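Local coordinates for GDP-6-deoxy-D-mannose reductase (Pseudomonas aeruginosa, PDB 6X3B), which probably reduces GDP-4-dehydro-6-deoxy-D-mannose to GDP-rhamnose with NADPH, on the route to the O-antigen of lipopolysaccharide, at residues Arg24-Gly29 and Asp68-Leu73; Asp75-Leu80 and Arg114-Thr119. All coordinates share one frame; numbering follows the deposited sequence.

Contacts 1 and 2, with centres 8 Å apart, lie side by side in the nucleotide-binding domain, on the neighbouring parallel strands 23-28 and 76-79. Contact 1 holds the loop that leads into strand 76-79 against strand 23-28, and it works through side chains: a pair of buried aromatic rings on the inside and a salt bridge toward the surface. Contact 2 is buried and belongs to the sheet itself, with backbone hydrogen bonds joining strand 76-79 to the start of 119-123 and a phenylalanine packed alongside. Arg114 NE donates a probable hydrogen bond to Trp70 O, tying the two together. Gly29 and Leu80, near the strands' C-terminal ends, both touch the NADPH.

Contact 1 of 2, residues Arg24-Gly29 and Asp68-Leu73; sequences RLFVTG and DLWPEL. With NDP (NADPH dihydro-nicotinamide-adenine-dinucleotide phosphate), chain E.
Trp70 turns the edge of its indole onto the face of Phe26 in a T-shaped stack, with centroids of the phenyl and five-membered rings 4.3 Å apart and planes at 80°. The touching atom is NE1, which sits over the centre of the phenyl ring, 3.3 Å from Phe26 CG, while Trp70 CD1 comes within 3.5 Å of Phe26 CD1. Phe26 points from the strand toward the loop, and with CG anti to the backbone N (chi1 -175°) its ring face is offered to the indole. The indole is backed on one face by CB of its neighbour Leu69, and Leu107, Ala110 and Leu111 of helix 93-114 also pack against it, so the loop residue is wedged between sheet and helix. Farther out, Arg24, extended from CG to NE, crosses Glu72 at about a right angle. Its NE donates a salt-bridging hydrogen bond of 2.7 Å to Glu72 OE1, bent to 152° at the hydrogen; the donor meets this oxygen from above the carboxylate plane, and the two flat groups are not coplanar. The arginine's methylene carbons pass the loop's carbonyl at Leu73, with Arg24 CD 3.5 Å from Leu73 O. Gly29, in the turn after the strand, brings its CA within 3.4 Å of O3B of the NADPH adenosine ribose, the placement expected of the first strand and glycine-rich turn of a Rossmann fold.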
ATOM      1  N   ARG A  24     -26.437   5.875  12.667  1.00 20.85           N
ATOM      2  CA  ARG A  24     -26.380   4.425  12.562  1.00 19.54           C
ATOM      3  C   ARG A  24     -24.953   3.994  12.249  1.00 23.91           C
ATOM      4  O   ARG A  24     -24.354   4.468  11.280  1.00 22.76           O
ATOM      5  CB  ARG A  24     -27.327   3.927  11.477  1.00 20.40           C
ATOM      6  CG  ARG A  24     -28.814   4.025  11.897  1.00 28.22           C
ATOM      7  CD  ARG A  24     -29.744   3.709  10.728  1.00 32.63           C
ATOM      8  NE  ARG A  24     -31.158   3.626  11.132  1.00 42.75           N
ATOM      9  CZ  ARG A  24     -31.873   4.655  11.582  1.00 49.31           C
ATOM     10  NH1 ARG A  24     -31.311   5.853  11.701  1.00 49.72           N
ATOM     11  NH2 ARG A  24     -33.149   4.489  11.915  1.00 47.73           N
ATOM     12  N   LEU A  25     -24.430   3.072  13.050  1.00 20.53           N
ATOM     13  CA  LEU A  25     -23.046   2.633  12.959  1.00 18.28           C
ATOM     14  C   LEU A  25     -23.025   1.133  12.697  1.00 22.05           C
ATOM     15  O   LEU A  25     -23.653   0.368  13.433  1.00 18.14           O
ATOM     16  CB  LEU A  25     -22.288   2.955  14.250  1.00 18.32           C
ATOM     17  CG  LEU A  25     -20.898   2.320  14.392  1.00 22.39           C
ATOM     18  CD1 LEU A  25     -19.975   2.826  13.284  1.00 19.07           C
ATOM     19  CD2 LEU A  25     -20.308   2.611  15.773  1.00 20.57           C
ATOM     20  N   PHE A  26     -22.344   0.719  11.640  1.00 21.79           N
ATOM     21  CA  PHE A  26     -22.104  -0.694  11.384  1.00 18.06           C
ATOM     22  C   PHE A  26     -20.633  -0.990  11.633  1.00 18.71           C
ATOM     23  O   PHE A  26     -19.763  -0.226  11.206  1.00 18.80           O
ATOM     24  CB  PHE A  26     -22.497  -1.088   9.953  1.00 19.50           C
ATOM     25  CG  PHE A  26     -22.387  -2.576   9.683  1.00 24.61           C
ATOM     26  CD1 PHE A  26     -23.469  -3.434   9.933  1.00 25.04           C
ATOM     27  CD2 PHE A  26     -21.205  -3.115   9.208  1.00 22.42           C
ATOM     28  CE1 PHE A  26     -23.357  -4.805   9.701  1.00 23.38           C
ATOM     29  CE2 PHE A  26     -21.078  -4.491   8.963  1.00 26.11           C
ATOM     30  CZ  PHE A  26     -22.152  -5.335   9.217  1.00 25.33           C
ATOM     31  N   VAL A  27     -20.361  -2.097  12.331  1.00 17.97           N
ATOM     32  CA  VAL A  27     -19.006  -2.490  12.712  1.00 17.03           C
ATOM     33  C   VAL A  27     -18.754  -3.906  12.200  1.00 24.64           C
ATOM     34  O   VAL A  27     -19.505  -4.832  12.532  1.00 19.56           O
ATOM     35  CB  VAL A  27     -18.796  -2.435  14.234  1.00 21.40           C
ATOM     36  CG1 VAL A  27     -17.351  -2.854  14.575  1.00 23.16           C
ATOM     37  CG2 VAL A  27     -19.090  -1.024  14.775  1.00 20.18           C
ATOM     38  N   THR A  28     -17.716  -4.075  11.390  1.00 18.17           N
ATOM     39  CA  THR A  28     -17.275  -5.429  11.071  1.00 18.05           C
ATOM     40  C   THR A  28     -16.379  -5.943  12.182  1.00 15.88           C
ATOM     41  O   THR A  28     -15.805  -5.172  12.945  1.00 17.54           O
ATOM     42  CB  THR A  28     -16.497  -5.481   9.749  1.00 17.15           C
ATOM     43  OG1 THR A  28     -15.216  -4.856   9.933  1.00 18.49           O
ATOM     44  CG2 THR A  28     -17.272  -4.767   8.635  1.00 17.24           C
ATOM     45  N   GLY A  29     -16.235  -7.268  12.253  1.00 17.51           N
ATOM     46  CA  GLY A  29     -15.347  -7.842  13.248  1.00 17.50           C
ATOM     47  C   GLY A  29     -15.864  -7.757  14.659  1.00 19.79           C
ATOM     48  O   GLY A  29     -15.077  -7.778  15.611  1.00 18.30           O
ATOM     49  N   ASP A  68     -27.272  -8.274   1.822  1.00 37.91           N
ATOM     50  CA  ASP A  68     -28.393  -7.815   2.639  1.00 35.55           C
ATOM     51  C   ASP A  68     -28.001  -7.526   4.086  1.00 34.78           C
ATOM     52  O   ASP A  68     -28.832  -7.670   4.992  1.00 28.63           O
ATOM     53  CB  ASP A  68     -29.524  -8.845   2.610  1.00 40.47           C
ATOM     54  CG  ASP A  68     -30.093  -9.058   1.219  1.00 53.61           C
ATOM     55  OD1 ASP A  68     -30.997  -8.286   0.817  1.00 57.34           O
ATOM     56  OD2 ASP A  68     -29.652 -10.010   0.535  1.00 63.96           O
ATOM     57  N   LEU A  69     -26.761  -7.088   4.329  1.00 24.03           N
ATOM     58  CA  LEU A  69     -26.326  -6.846   5.699  1.00 22.75           C
ATOM     59  C   LEU A  69     -26.909  -5.571   6.308  1.00 20.75           C
ATOM     60  O   LEU A  69     -26.822  -5.393   7.527  1.00 22.59           O
ATOM     61  CB  LEU A  69     -24.796  -6.767   5.758  1.00 24.07           C
ATOM     62  CG  LEU A  69     -24.092  -8.121   5.697  1.00 26.79           C
ATOM     63  CD1 LEU A  69     -22.602  -7.933   5.527  1.00 21.59           C
ATOM     64  CD2 LEU A  69     -24.386  -8.959   6.955  1.00 30.14           C
ATOM     65  N   TRP A  70     -27.466  -4.670   5.506  1.00 22.58           N
ATOM     66  CA  TRP A  70     -27.857  -3.339   5.980  1.00 19.25           C
ATOM     67  C   TRP A  70     -29.313  -3.054   5.622  1.00 23.99           C
ATOM     68  O   TRP A  70     -29.604  -2.221   4.754  1.00 27.62           O
ATOM     69  CB  TRP A  70     -26.923  -2.260   5.417  1.00 21.57           C
ATOM     70  CG  TRP A  70     -25.474  -2.629   5.633  1.00 23.72           C
ATOM     71  CD1 TRP A  70     -24.802  -2.652   6.816  1.00 21.99           C
ATOM     72  CD2 TRP A  70     -24.560  -3.104   4.640  1.00 18.27           C
ATOM     73  NE1 TRP A  70     -23.498  -3.088   6.617  1.00 17.24           N
ATOM     74  CE2 TRP A  70     -23.332  -3.369   5.288  1.00 21.61           C
ATOM     75  CE3 TRP A  70     -24.650  -3.292   3.259  1.00 20.11           C
ATOM     76  CZ2 TRP A  70     -22.202  -3.825   4.597  1.00 20.33           C
ATOM     77  CZ3 TRP A  70     -23.537  -3.760   2.574  1.00 22.44           C
ATOM     78  CH2 TRP A  70     -22.329  -4.014   3.242  1.00 18.45           C
ATOM     79  N   PRO A  71     -30.261  -3.710   6.302  1.00 26.68           N
ATOM     80  CA  PRO A  71     -31.673  -3.292   6.155  1.00 26.84           C
ATOM     81  C   PRO A  71     -31.863  -1.805   6.426  1.00 24.07           C
ATOM     82  O   PRO A  71     -32.493  -1.098   5.619  1.00 28.50           O
ATOM     83  CB  PRO A  71     -32.412  -4.185   7.168  1.00 25.69           C
ATOM     84  CG  PRO A  71     -31.351  -4.761   8.066  1.00 29.81           C
ATOM     85  CD  PRO A  71     -30.107  -4.847   7.226  1.00 21.91           C
ATOM     86  N   GLU A  72     -31.302  -1.296   7.520  1.00 23.36           N
ATOM     87  CA  GLU A  72     -31.111   0.142   7.687  1.00 22.79           C
ATOM     88  C   GLU A  72     -29.686   0.524   7.287  1.00 24.00           C
ATOM     89  O   GLU A  72     -28.726  -0.154   7.666  1.00 24.79           O
ATOM     90  CB  GLU A  72     -31.378   0.582   9.127  1.00 28.19           C
ATOM     91  CG  GLU A  72     -32.726   0.102   9.691  1.00 34.59           C
ATOM     92  CD  GLU A  72     -33.093   0.791  11.002  1.00 44.16           C
ATOM     93  OE1 GLU A  72     -32.178   1.226  11.744  1.00 47.31           O
ATOM     94  OE2 GLU A  72     -34.303   0.905  11.287  1.00 56.97           O
ATOM     95  N   LEU A  73     -29.557   1.637   6.545  1.00 23.49           N
ATOM     96  CA  LEU A  73     -28.258   2.063   6.001  1.00 25.16           C
ATOM     97  C   LEU A  73     -27.389   2.678   7.095  1.00 22.59           C
ATOM     98  O   LEU A  73     -27.859   3.543   7.838  1.00 24.80           O
ATOM     99  CB  LEU A  73     -28.470   3.075   4.890  1.00 22.45           C
ATOM    100  CG  LEU A  73     -27.219   3.530   4.140  1.00 21.99           C
ATOM    101  CD1 LEU A  73     -26.789   2.444   3.186  1.00 21.39           C
ATOM    102  CD2 LEU A  73     -27.481   4.847   3.387  1.00 22.67           C
TER
HETATM  103  PA  NDP E 401      -9.355 -10.401  15.951  1.00 21.80           P
HETATM  104  O1A NDP E 401      -8.482 -11.306  15.149  1.00 23.53           O
HETATM  105  O2A NDP E 401      -9.505 -10.666  17.411  1.00 22.50           O
HETATM  106  O5B NDP E 401     -10.805 -10.322  15.276  1.00 27.13           O
HETATM  107  C5B NDP E 401     -10.912 -10.395  13.834  1.00 20.47           C
HETATM  108  C4B NDP E 401     -12.367 -10.315  13.445  1.00 20.02           C
HETATM  109  O4B NDP E 401     -12.480 -10.363  12.000  1.00 22.91           O
HETATM  110  C3B NDP E 401     -13.269 -11.439  13.977  1.00 22.43           C
HETATM  111  O3B NDP E 401     -14.523 -10.924  14.408  1.00 22.16           O
HETATM  112  C2B NDP E 401     -13.405 -12.362  12.773  1.00 21.46           C
HETATM  113  O2B NDP E 401     -14.640 -13.073  12.823  1.00 26.18           O
HETATM  114  C1B NDP E 401     -13.418 -11.347  11.639  1.00 19.96           C
HETATM  115  N9A NDP E 401     -13.043 -11.903  10.346  1.00 21.41           N
HETATM  116  C8A NDP E 401     -11.849 -12.496  10.018  1.00 17.72           C
HETATM  117  N7A NDP E 401     -11.799 -12.909   8.777  1.00 19.45           N
HETATM  118  C5A NDP E 401     -13.038 -12.572   8.252  1.00 20.24           C
HETATM  119  C6A NDP E 401     -13.610 -12.744   6.979  1.00 22.50           C
HETATM  120  N6A NDP E 401     -12.947 -13.333   5.987  1.00 21.00           N
HETATM  121  N1A NDP E 401     -14.872 -12.295   6.781  1.00 22.93           N
HETATM  122  C2A NDP E 401     -15.501 -11.712   7.808  1.00 20.34           C
HETATM  123  N3A NDP E 401     -15.067 -11.493   9.047  1.00 21.88           N
HETATM  124  C4A NDP E 401     -13.815 -11.951   9.210  1.00 17.17           C
HETATM  125  O3  NDP E 401      -8.847  -8.894  15.765  1.00 26.26           O
HETATM  126  PN  NDP E 401      -8.646  -7.722  16.837  1.00 20.98           P
HETATM  127  O1N NDP E 401      -9.976  -7.382  17.422  1.00 20.71           O
HETATM  128  O2N NDP E 401      -7.541  -8.108  17.761  1.00 22.22           O
HETATM  129  O5D NDP E 401      -8.155  -6.521  15.897  1.00 23.08           O
HETATM  130  C5D NDP E 401      -9.135  -5.573  15.408  1.00 21.17           C
HETATM  131  C4D NDP E 401      -8.480  -4.668  14.394  1.00 20.26           C
HETATM  132  O4D NDP E 401      -7.408  -3.935  15.039  1.00 21.16           O
HETATM  133  C3D NDP E 401      -7.846  -5.371  13.185  1.00 22.64           C
HETATM  134  O3D NDP E 401      -8.045  -4.622  11.994  1.00 21.25           O
HETATM  135  C2D NDP E 401      -6.376  -5.439  13.591  1.00 23.21           C
HETATM  136  O2D NDP E 401      -5.499  -5.529  12.480  1.00 19.46           O
HETATM  137  C1D NDP E 401      -6.199  -4.125  14.345  1.00 21.46           C
HETATM  138  N1N NDP E 401      -5.082  -4.179  15.333  1.00 23.98           N
HETATM  139  C2N NDP E 401      -5.198  -4.898  16.492  1.00 20.99           C
HETATM  140  C3N NDP E 401      -4.249  -4.836  17.475  1.00 24.23           C
HETATM  141  C7N NDP E 401      -4.312  -5.829  18.571  1.00 32.54           C
HETATM  142  O7N NDP E 401      -3.424  -5.853  19.429  1.00 27.43           O
HETATM  143  N7N NDP E 401      -5.336  -6.670  18.598  1.00 26.16           N
HETATM  144  C4N NDP E 401      -3.207  -3.774  17.388  1.00 26.82           C
HETATM  145  C5N NDP E 401      -3.147  -3.103  16.079  1.00 25.21           C
HETATM  146  C6N NDP E 401      -3.911  -3.504  15.090  1.00 22.78           C
HETATM  147  P2B NDP E 401     -14.397 -14.665  12.936  1.00 31.55           P
HETATM  148  O1X NDP E 401     -15.776 -15.287  12.976  1.00 34.59           O
HETATM  149  O2X NDP E 401     -13.616 -15.087  11.710  1.00 43.01           O
HETATM  150  O3X NDP E 401     -13.624 -14.905  14.216  1.00 33.57           O

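Contact 2 of 2, residues Asp75-Leu80 and Arg114-Thr119; sequences DAVIHL and RGFSGT. With NDP (NADPH dihydro-nicotinamide-adenine-dinucleotide phosphate), chain E.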
ATOM      1  N   ASP A  75     -24.785   5.244   8.708  1.00 20.42           N
ATOM      2  CA  ASP A  75     -24.152   6.540   8.492  1.00 25.03           C
ATOM      3  C   ASP A  75     -22.642   6.441   8.579  1.00 21.56           C
ATOM      4  O   ASP A  75     -21.927   7.302   8.045  1.00 18.54           O
ATOM      5  CB  ASP A  75     -24.635   7.531   9.542  1.00 21.10           C
ATOM      6  CG  ASP A  75     -26.102   7.769   9.440  1.00 29.28           C
ATOM      7  OD1 ASP A  75     -26.505   8.279   8.385  1.00 27.69           O
ATOM      8  OD2 ASP A  75     -26.839   7.394  10.374  1.00 24.85           O
ATOM      9  N   ALA A  76     -22.158   5.440   9.299  1.00 19.75           N
ATOM     10  CA  ALA A  76     -20.728   5.273   9.511  1.00 19.11           C
ATOM     11  C   ALA A  76     -20.428   3.792   9.645  1.00 23.48           C
ATOM     12  O   ALA A  76     -21.261   3.013  10.106  1.00 20.52           O
ATOM     13  CB  ALA A  76     -20.247   6.015  10.768  1.00 16.14           C
ATOM     14  N   VAL A  77     -19.219   3.424   9.255  1.00 19.79           N
ATOM     15  CA  VAL A  77     -18.738   2.055   9.318  1.00 19.94           C
ATOM     16  C   VAL A  77     -17.374   2.090   9.984  1.00 19.48           C
ATOM     17  O   VAL A  77     -16.556   2.953   9.660  1.00 20.45           O
ATOM     18  CB  VAL A  77     -18.658   1.438   7.909  1.00 17.37           C
ATOM     19  CG1 VAL A  77     -18.054   0.036   7.957  1.00 17.17           C
ATOM     20  CG2 VAL A  77     -20.065   1.392   7.297  1.00 20.99           C
ATOM     21  N   ILE A  78     -17.145   1.198  10.947  1.00 15.46           N
ATOM     22  CA  ILE A  78     -15.808   0.930  11.473  1.00 15.44           C
ATOM     23  C   ILE A  78     -15.439  -0.472  11.034  1.00 22.34           C
ATOM     24  O   ILE A  78     -16.172  -1.433  11.317  1.00 18.98           O
ATOM     25  CB  ILE A  78     -15.727   1.060  12.999  1.00 19.73           C
ATOM     26  CG1 ILE A  78     -16.125   2.463  13.449  1.00 18.68           C
ATOM     27  CG2 ILE A  78     -14.281   0.759  13.481  1.00 18.79           C
ATOM     28  CD1 ILE A  78     -16.060   2.610  14.939  1.00 17.75           C
ATOM     29  N   HIS A  79     -14.330  -0.593  10.313  1.00 17.43           N
ATOM     30  CA  HIS A  79     -13.947  -1.851   9.698  1.00 17.88           C
ATOM     31  C   HIS A  79     -12.784  -2.401  10.516  1.00 18.83           C
ATOM     32  O   HIS A  79     -11.646  -1.949  10.368  1.00 17.36           O
ATOM     33  CB  HIS A  79     -13.584  -1.639   8.222  1.00 18.03           C
ATOM     34  CG  HIS A  79     -13.087  -2.874   7.531  1.00 19.48           C
ATOM     35  ND1 HIS A  79     -13.594  -4.135   7.788  1.00 16.75           N
ATOM     36  CD2 HIS A  79     -12.114  -3.041   6.601  1.00 18.65           C
ATOM     37  CE1 HIS A  79     -12.963  -5.019   7.031  1.00 20.74           C
ATOM     38  NE2 HIS A  79     -12.057  -4.383   6.303  1.00 20.73           N
ATOM     39  N   LEU A  80     -13.090  -3.361  11.395  1.00 20.30           N
ATOM     40  CA  LEU A  80     -12.126  -4.065  12.224  1.00 19.17           C
ATOM     41  C   LEU A  80     -11.741  -5.427  11.673  1.00 18.64           C
ATOM     42  O   LEU A  80     -10.638  -5.901  11.956  1.00 22.57           O
ATOM     43  CB  LEU A  80     -12.692  -4.282  13.638  1.00 15.75           C
ATOM     44  CG  LEU A  80     -13.036  -3.084  14.522  1.00 22.05           C
ATOM     45  CD1 LEU A  80     -13.947  -3.509  15.694  1.00 15.64           C
ATOM     46  CD2 LEU A  80     -11.745  -2.478  15.053  1.00 22.91           C
ATOM     47  N   ARG A 114     -25.325  -0.767  -2.036  1.00 22.18           N
ATOM     48  CA  ARG A 114     -26.475  -0.546  -1.168  1.00 26.68           C
ATOM     49  C   ARG A 114     -26.871   0.931  -1.080  1.00 26.29           C
ATOM     50  O   ARG A 114     -28.008   1.245  -0.703  1.00 25.11           O
ATOM     51  CB  ARG A 114     -26.167  -1.107   0.219  1.00 20.38           C
ATOM     52  CG  ARG A 114     -27.153  -0.715   1.332  1.00 21.63           C
ATOM     53  CD  ARG A 114     -28.514  -1.388   1.193  1.00 26.90           C
ATOM     54  NE  ARG A 114     -29.376  -1.037   2.323  1.00 25.78           N
ATOM     55  CZ  ARG A 114     -30.024   0.125   2.418  1.00 27.33           C
ATOM     56  NH1 ARG A 114     -29.914   1.031   1.451  1.00 23.28           N
ATOM     57  NH2 ARG A 114     -30.771   0.389   3.481  1.00 22.10           N
ATOM     58  N   GLY A 115     -25.978   1.841  -1.444  1.00 20.97           N
ATOM     59  CA  GLY A 115     -26.248   3.268  -1.391  1.00 17.67           C
ATOM     60  C   GLY A 115     -25.491   4.004  -0.315  1.00 23.62           C
ATOM     61  O   GLY A 115     -25.739   5.201  -0.106  1.00 22.02           O
ATOM     62  N   PHE A 116     -24.577   3.329   0.376  1.00 20.69           N
ATOM     63  CA  PHE A 116     -23.752   3.981   1.380  1.00 23.56           C
ATOM     64  C   PHE A 116     -22.990   5.145   0.759  1.00 22.34           C
ATOM     65  O   PHE A 116     -22.533   5.071  -0.383  1.00 23.36           O
ATOM     66  CB  PHE A 116     -22.766   2.969   1.985  1.00 20.56           C
ATOM     67  CG  PHE A 116     -21.890   3.534   3.073  1.00 25.75           C
ATOM     68  CD1 PHE A 116     -22.399   3.748   4.347  1.00 23.73           C
ATOM     69  CD2 PHE A 116     -20.541   3.818   2.833  1.00 20.20           C
ATOM     70  CE1 PHE A 116     -21.590   4.253   5.369  1.00 23.86           C
ATOM     71  CE2 PHE A 116     -19.726   4.320   3.857  1.00 22.48           C
ATOM     72  CZ  PHE A 116     -20.242   4.537   5.117  1.00 24.60           C
ATOM     73  N   SER A 117     -22.875   6.236   1.518  1.00 21.89           N
ATOM     74  CA  SER A 117     -21.987   7.330   1.139  1.00 26.11           C
ATOM     75  C   SER A 117     -21.532   8.098   2.370  1.00 21.92           C
ATOM     76  O   SER A 117     -21.176   9.277   2.266  1.00 23.18           O
ATOM     77  CB  SER A 117     -22.657   8.277   0.123  1.00 29.21           C
ATOM     78  OG  SER A 117     -23.799   8.895   0.692  1.00 28.67           O
ATOM     79  N   GLY A 118     -21.514   7.441   3.533  1.00 23.30           N
ATOM     80  CA  GLY A 118     -21.149   8.059   4.800  1.00 22.18           C
ATOM     81  C   GLY A 118     -19.683   7.921   5.180  1.00 25.20           C
ATOM     82  O   GLY A 118     -18.783   7.961   4.336  1.00 20.98           O
ATOM     83  N   THR A 119     -19.436   7.794   6.481  1.00 21.59           N
ATOM     84  CA  THR A 119     -18.079   7.793   7.011  1.00 21.95           C
ATOM     85  C   THR A 119     -17.557   6.361   7.127  1.00 20.84           C
ATOM     86  O   THR A 119     -18.230   5.480   7.663  1.00 18.03           O
ATOM     87  CB  THR A 119     -18.043   8.505   8.364  1.00 21.07           C
ATOM     88  OG1 THR A 119     -18.335   9.897   8.159  1.00 21.35           O
ATOM     89  CG2 THR A 119     -16.658   8.384   9.003  1.00 20.13           C
TER
HETATM   90  PA  NDP E 401      -9.355 -10.401  15.951  1.00 21.80           P
HETATM   91  O1A NDP E 401      -8.482 -11.306  15.149  1.00 23.53           O
HETATM   92  O2A NDP E 401      -9.505 -10.666  17.411  1.00 22.50           O
HETATM   93  O5B NDP E 401     -10.805 -10.322  15.276  1.00 27.13           O
HETATM   94  C5B NDP E 401     -10.912 -10.395  13.834  1.00 20.47           C
HETATM   95  C4B NDP E 401     -12.367 -10.315  13.445  1.00 20.02           C
HETATM   96  O4B NDP E 401     -12.480 -10.363  12.000  1.00 22.91           O
HETATM   97  C3B NDP E 401     -13.269 -11.439  13.977  1.00 22.43           C
HETATM   98  O3B NDP E 401     -14.523 -10.924  14.408  1.00 22.16           O
HETATM   99  C2B NDP E 401     -13.405 -12.362  12.773  1.00 21.46           C
HETATM  100  O2B NDP E 401     -14.640 -13.073  12.823  1.00 26.18           O
HETATM  101  C1B NDP E 401     -13.418 -11.347  11.639  1.00 19.96           C
HETATM  102  N9A NDP E 401     -13.043 -11.903  10.346  1.00 21.41           N
HETATM  103  C8A NDP E 401     -11.849 -12.496  10.018  1.00 17.72           C
HETATM  104  N7A NDP E 401     -11.799 -12.909   8.777  1.00 19.45           N
HETATM  105  C5A NDP E 401     -13.038 -12.572   8.252  1.00 20.24           C
HETATM  106  C6A NDP E 401     -13.610 -12.744   6.979  1.00 22.50           C
HETATM  107  N6A NDP E 401     -12.947 -13.333   5.987  1.00 21.00           N
HETATM  108  N1A NDP E 401     -14.872 -12.295   6.781  1.00 22.93           N
HETATM  109  C2A NDP E 401     -15.501 -11.712   7.808  1.00 20.34           C
HETATM  110  N3A NDP E 401     -15.067 -11.493   9.047  1.00 21.88           N
HETATM  111  C4A NDP E 401     -13.815 -11.951   9.210  1.00 17.17           C
HETATM  112  O3  NDP E 401      -8.847  -8.894  15.765  1.00 26.26           O
HETATM  113  PN  NDP E 401      -8.646  -7.722  16.837  1.00 20.98           P
HETATM  114  O1N NDP E 401      -9.976  -7.382  17.422  1.00 20.71           O
HETATM  115  O2N NDP E 401      -7.541  -8.108  17.761  1.00 22.22           O
HETATM  116  O5D NDP E 401      -8.155  -6.521  15.897  1.00 23.08           O
HETATM  117  C5D NDP E 401      -9.135  -5.573  15.408  1.00 21.17           C
HETATM  118  C4D NDP E 401      -8.480  -4.668  14.394  1.00 20.26           C
HETATM  119  O4D NDP E 401      -7.408  -3.935  15.039  1.00 21.16           O
HETATM  120  C3D NDP E 401      -7.846  -5.371  13.185  1.00 22.64           C
HETATM  121  O3D NDP E 401      -8.045  -4.622  11.994  1.00 21.25           O
HETATM  122  C2D NDP E 401      -6.376  -5.439  13.591  1.00 23.21           C
HETATM  123  O2D NDP E 401      -5.499  -5.529  12.480  1.00 19.46           O
HETATM  124  C1D NDP E 401      -6.199  -4.125  14.345  1.00 21.46           C
HETATM  125  N1N NDP E 401      -5.082  -4.179  15.333  1.00 23.98           N
HETATM  126  C2N NDP E 401      -5.198  -4.898  16.492  1.00 20.99           C
HETATM  127  C3N NDP E 401      -4.249  -4.836  17.475  1.00 24.23           C
HETATM  128  C7N NDP E 401      -4.312  -5.829  18.571  1.00 32.54           C
HETATM  129  O7N NDP E 401      -3.424  -5.853  19.429  1.00 27.43           O
HETATM  130  N7N NDP E 401      -5.336  -6.670  18.598  1.00 26.16           N
HETATM  131  C4N NDP E 401      -3.207  -3.774  17.388  1.00 26.82           C
HETATM  132  C5N NDP E 401      -3.147  -3.103  16.079  1.00 25.21           C
HETATM  133  C6N NDP E 401      -3.911  -3.504  15.090  1.00 22.78           C
HETATM  134  P2B NDP E 401     -14.397 -14.665  12.936  1.00 31.55           P
HETATM  135  O1X NDP E 401     -15.776 -15.287  12.976  1.00 34.59           O
HETATM  136  O2X NDP E 401     -13.616 -15.087  11.710  1.00 43.01           O
HETATM  137  O3X NDP E 401     -13.624 -14.905  14.216  1.00 33.57           O
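With CG anti to the backbone N (chi1 -178°), Phe116 turns its ring back against its own loop, Gly118 N lying over one face; Val77 has CG1 anti to its N (chi1 176°) and CG2 anti to its carbonyl carbon, and it is CG2 that meets the ring. Val77 CG2 lies 3.8 Å from Phe116 CE1 and about as far from CZ; the two side chains meet at a slant. Leu111 of helix 93-114 touches both, and Trp171 adds an edge-to-face partner to the phenyl ring. Beside this packing, the backbones pair as parallel strands. Thr119 N donates to Asp75 O at 3.0 Å, nearly straight at the hydrogen (168°), and Val77 N donates to Thr119 O at 2.8 Å, the two bonds flanking Ala76. This is the return of a right-handed beta-alpha-beta crossover in the Rossmann fold: the chain leaves strand 76-79, runs through helix 93-114, and rejoins the sheet in strand 119-123. A Schellman motif with Gly115 at positive phi ends that helix. The CA of Gly118 makes a CA-H...O contact of 3.4 Å with Asp75 O. Ala76 and Thr119 project to the same face of the sheet, their CB atoms 4.1 Å apart, while Thr119 OG1 is hydrogen-bonded to Arg172 NH1. Beyond the strand's other end, Leu80 O accepts a hydrogen bond of 2.9 Å from hydroxyl O3D of the nicotinamide ribose of NADPH.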